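Local coordinates for protein flavodoxin (Aquifex aeolicus, PDB 2ARK) that probably serves as a low-potential electron donor to redox enzymes, carrying its electrons on a bound FMN cofactor, at residues L82-F94 / I111-F123. Sequence-based numbering, arbitrary orientation.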
# COMPACT_ATOMS: atom_id res chain seq x y z
N LEU A 82 11.91 22.06 -2.63
CA LEU A 82 10.60 22.60 -2.25
C LEU A 82 9.94 21.83 -1.10
O LEU A 82 8.91 22.26 -0.58
CB LEU A 82 9.66 22.60 -3.46
CG LEU A 82 10.01 23.55 -4.62
CD1 LEU A 82 8.89 23.48 -5.65
CD2 LEU A 82 10.23 24.98 -4.13
N TRP A 83 10.54 20.70 -0.71
CA TRP A 83 9.91 19.80 0.22
C TRP A 83 9.79 20.53 1.54
O TRP A 83 10.78 21.09 2.06
CB TRP A 83 10.68 18.47 0.38
CG TRP A 83 9.97 17.47 1.30
CD1 TRP A 83 9.10 16.49 0.93
CD2 TRP A 83 10.03 17.40 2.74
NE1 TRP A 83 8.63 15.82 2.03
CE2 TRP A 83 9.19 16.35 3.15
CE3 TRP A 83 10.73 18.13 3.71
CZ2 TRP A 83 9.02 15.99 4.49
CZ3 TRP A 83 10.56 17.78 5.06
CH2 TRP A 83 9.71 16.71 5.43
N GLY A 84 8.56 20.55 2.07
CA GLY A 84 8.31 21.13 3.37
C GLY A 84 7.72 22.51 3.25
O GLY A 84 7.21 23.02 4.22
N GLU A 85 7.77 23.11 2.07
CA GLU A 85 7.25 24.47 1.92
C GLU A 85 6.15 24.55 0.86
O GLU A 85 5.76 25.65 0.45
CB GLU A 85 8.37 25.48 1.64
CG GLU A 85 8.86 25.45 0.18
CD GLU A 85 9.91 26.54 -0.16
OE1 GLU A 85 9.71 27.71 0.21
OE2 GLU A 85 10.93 26.21 -0.81
N ILE A 86 5.63 23.41 0.43
CA ILE A 86 4.54 23.42 -0.54
C ILE A 86 3.34 22.58 -0.10
O ILE A 86 2.60 22.12 -0.95
CB ILE A 86 4.98 23.04 -2.00
CG1 ILE A 86 5.66 21.67 -2.04
CG2 ILE A 86 5.88 24.11 -2.59
CD1 ILE A 86 5.93 21.16 -3.40
N ASP A 87 3.16 22.40 1.21
CA ASP A 87 2.06 21.63 1.77
C ASP A 87 0.70 22.17 1.36
O ASP A 87 0.55 23.37 1.19
CB ASP A 87 2.11 21.64 3.29
CG ASP A 87 3.38 20.99 3.86
OD1 ASP A 87 4.49 21.44 3.51
OD2 ASP A 87 3.24 20.05 4.67
N GLY A 88 -0.27 21.27 1.20
CA GLY A 88 -1.65 21.69 0.95
C GLY A 88 -2.01 21.93 -0.51
O GLY A 88 -3.08 22.47 -0.80
N LYS A 89 -1.13 21.55 -1.43
CA LYS A 89 -1.53 21.42 -2.82
C LYS A 89 -2.43 20.22 -2.88
O LYS A 89 -2.35 19.35 -2.01
CB LYS A 89 -0.34 21.28 -3.78
CG LYS A 89 0.28 22.61 -4.10
CD LYS A 89 1.55 22.48 -4.92
CE LYS A 89 2.41 23.71 -4.68
NZ LYS A 89 1.70 24.96 -5.05
N ILE A 90 -3.31 20.19 -3.88
CA ILE A 90 -4.27 19.12 -4.09
C ILE A 90 -3.78 18.29 -5.27
O ILE A 90 -3.40 18.87 -6.30
CB ILE A 90 -5.69 19.68 -4.34
CG1 ILE A 90 -6.17 20.45 -3.10
CG2 ILE A 90 -6.67 18.57 -4.69
CD1 ILE A 90 -7.38 21.30 -3.30
N ALA A 91 -3.74 16.96 -5.11
CA ALA A 91 -3.18 16.07 -6.13
C ALA A 91 -3.93 14.75 -6.24
O ALA A 91 -4.59 14.32 -5.30
CB ALA A 91 -1.71 15.80 -5.87
N CYS A 92 -3.83 14.13 -7.41
CA CYS A 92 -4.32 12.77 -7.71
C CYS A 92 -3.34 12.10 -8.70
O CYS A 92 -2.33 12.72 -9.06
CB CYS A 92 -5.72 12.84 -8.31
SG CYS A 92 -5.80 13.89 -9.80
N ALA A 93 -3.67 10.88 -9.14
CA ALA A 93 -2.75 9.97 -9.82
C ALA A 93 -3.45 9.34 -11.00
O ALA A 93 -4.68 9.22 -10.98
CB ALA A 93 -2.25 8.85 -8.83
N PHE A 94 -2.71 8.91 -12.01
CA PHE A 94 -3.29 8.03 -13.06
C PHE A 94 -2.24 7.12 -13.68
O PHE A 94 -1.03 7.42 -13.59
CB PHE A 94 -4.08 8.81 -14.10
CG PHE A 94 -3.28 9.88 -14.83
CD1 PHE A 94 -3.11 11.16 -14.26
CD2 PHE A 94 -2.76 9.63 -16.12
CE1 PHE A 94 -2.40 12.15 -14.94
CE2 PHE A 94 -2.05 10.64 -16.82
CZ PHE A 94 -1.85 11.89 -16.23
N ILE A 111 2.14 6.59 -6.45
CA ILE A 111 2.10 8.01 -6.81
C ILE A 111 1.51 8.81 -5.62
O ILE A 111 2.14 9.76 -5.12
CB ILE A 111 1.30 8.27 -8.13
CG1 ILE A 111 2.04 7.73 -9.35
CG2 ILE A 111 1.01 9.78 -8.31
CD1 ILE A 111 1.21 7.60 -10.63
N LEU A 112 0.32 8.41 -5.15
CA LEU A 112 -0.33 9.04 -4.01
C LEU A 112 0.55 9.10 -2.75
O LEU A 112 0.53 10.09 -2.02
CB LEU A 112 -1.68 8.37 -3.70
CG LEU A 112 -2.76 8.56 -4.79
CD1 LEU A 112 -3.98 7.64 -4.55
CD2 LEU A 112 -3.19 10.01 -4.98
N THR A 113 1.35 8.07 -2.51
CA THR A 113 2.19 8.07 -1.33
C THR A 113 3.34 9.04 -1.45
O THR A 113 3.76 9.65 -0.47
CB THR A 113 2.57 6.62 -0.82
OG1 THR A 113 3.99 6.47 -0.69
CG2 THR A 113 2.02 5.59 -1.70
N MSE A 114 3.81 9.21 -2.66
CA MSE A 114 4.83 10.16 -2.97
C MSE A 114 4.28 11.59 -2.80
O MSE A 114 4.91 12.44 -2.19
CB MSE A 114 5.25 9.89 -4.41
CG MSE A 114 6.52 10.51 -4.82
SE MSE A 114 6.90 10.11 -6.73
CE MSE A 114 5.19 10.80 -7.69
N LEU A 115 3.08 11.82 -3.32
CA LEU A 115 2.41 13.09 -3.20
C LEU A 115 2.10 13.42 -1.75
O LEU A 115 2.26 14.58 -1.34
CB LEU A 115 1.13 13.13 -4.04
CG LEU A 115 1.35 13.00 -5.55
CD1 LEU A 115 0.06 12.54 -6.24
CD2 LEU A 115 1.88 14.26 -6.19
N MSE A 116 1.66 12.43 -0.97
CA MSE A 116 1.36 12.68 0.43
C MSE A 116 2.58 13.09 1.20
O MSE A 116 2.49 13.87 2.15
CB MSE A 116 0.72 11.48 1.09
CG MSE A 116 -0.73 11.41 0.75
SE MSE A 116 -1.67 9.99 1.74
CE MSE A 116 -0.82 8.35 0.80
N ASN A 117 3.71 12.58 0.76
CA ASN A 117 4.95 12.85 1.46
C ASN A 117 5.27 14.33 1.42
O ASN A 117 5.88 14.85 2.34
CB ASN A 117 6.07 12.02 0.85
CG ASN A 117 7.23 11.85 1.77
OD1 ASN A 117 8.11 12.70 1.83
ND2 ASN A 117 7.25 10.72 2.49
N PHE A 118 4.82 15.02 0.37
CA PHE A 118 5.02 16.46 0.25
C PHE A 118 3.95 17.27 0.98
O PHE A 118 3.90 18.49 0.82
CB PHE A 118 5.07 16.87 -1.22
CG PHE A 118 6.41 16.68 -1.88
CD1 PHE A 118 6.77 15.46 -2.44
CD2 PHE A 118 7.31 17.74 -1.94
CE1 PHE A 118 8.00 15.28 -3.06
CE2 PHE A 118 8.56 17.59 -2.55
CZ PHE A 118 8.90 16.34 -3.13
N GLY A 119 3.10 16.61 1.75
CA GLY A 119 2.10 17.26 2.52
C GLY A 119 0.90 17.70 1.71
O GLY A 119 0.10 18.52 2.17
N PHE A 120 0.77 17.14 0.50
CA PHE A 120 -0.39 17.40 -0.36
C PHE A 120 -1.64 16.70 0.18
O PHE A 120 -1.55 15.68 0.87
CB PHE A 120 -0.14 16.94 -1.80
CG PHE A 120 1.02 17.62 -2.49
CD1 PHE A 120 1.64 18.74 -1.93
CD2 PHE A 120 1.45 17.16 -3.73
CE1 PHE A 120 2.67 19.39 -2.58
CE2 PHE A 120 2.48 17.79 -4.42
CZ PHE A 120 3.11 18.91 -3.84
N LEU A 121 -2.80 17.26 -0.15
CA LEU A 121 -4.09 16.63 0.08
C LEU A 121 -4.38 15.82 -1.19
O LEU A 121 -4.46 16.41 -2.29
CB LEU A 121 -5.19 17.68 0.27
CG LEU A 121 -5.49 18.53 1.51
CD1 LEU A 121 -6.32 17.74 2.49
CD2 LEU A 121 -4.26 19.15 2.21
N VAL A 122 -4.51 14.49 -1.06
CA VAL A 122 -4.75 13.61 -2.21
C VAL A 122 -6.11 12.90 -2.18
O VAL A 122 -6.74 12.75 -1.13
CB VAL A 122 -3.60 12.58 -2.38
CG1 VAL A 122 -2.22 13.30 -2.34
CG2 VAL A 122 -3.67 11.50 -1.30
N PHE A 123 -6.55 12.48 -3.34
CA PHE A 123 -7.90 11.94 -3.48
C PHE A 123 -7.96 10.99 -4.71
O PHE A 123 -7.10 11.03 -5.60
CB PHE A 123 -8.91 13.10 -3.64
CG PHE A 123 -8.77 13.82 -4.94
CD1 PHE A 123 -7.81 14.82 -5.11
CD2 PHE A 123 -9.55 13.47 -6.04
CE1 PHE A 123 -7.67 15.48 -6.35
CE2 PHE A 123 -9.39 14.12 -7.27
CZ PHE A 123 -8.44 15.10 -7.42
O HOH W 1 5.87 20.43 1.47
O HOH W 2 -5.95 9.69 -7.69
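Trp83 lays the edge of its indole against the face of Phe118, ring planes 65° apart, beside the beta-alpha-beta unit of the flavodoxin fold made by strand 90-97, helix 104-117 and strand 121-128. With CG anti to the backbone N (chi1 -176°), the side chain brings the indole to Asn117, and its NE1 is shared between Asn117 O at 2.9 Å and Asn117 OD1 at 3.2 Å. Both bonds are bent, N-H...O about 135°, as expected of a forked donor; Asn117 ND2 hydrogen-bonds Tyr137 OH of a second subunit, which helps position the amide. A leucine in its place would probably cost both Asn117 oxygens this donor and remove the indole edge from that face of Phe118. Next along the chain, the Phe120 ring is sandwiched: Lys89 CB sits over one face, 3.9 Å from the centroid, Phe118 CB covers the opposite one, and Ile86 O meets the rim. The parallel strand pairing is evidenced by Leu121, whose N donates to Lys89 O and whose O accepts from Ala91 N. On the side of helix 104-117, Ala91 CB meets Leu115 CD1 and Ala93 CB packs on Ile111 CG2 at 3.4 Å; on the side of helix 148-168, Cys92 CB covers a face of Phe123. Further out, Thr126 OG1 of the second subunit hydrogen-bonds Asp87 OD2. Asp87 OD1 accepts from a water that also donates to Phe118 O at 2.8 Å and accepts from Gly84 N and Ile86 N.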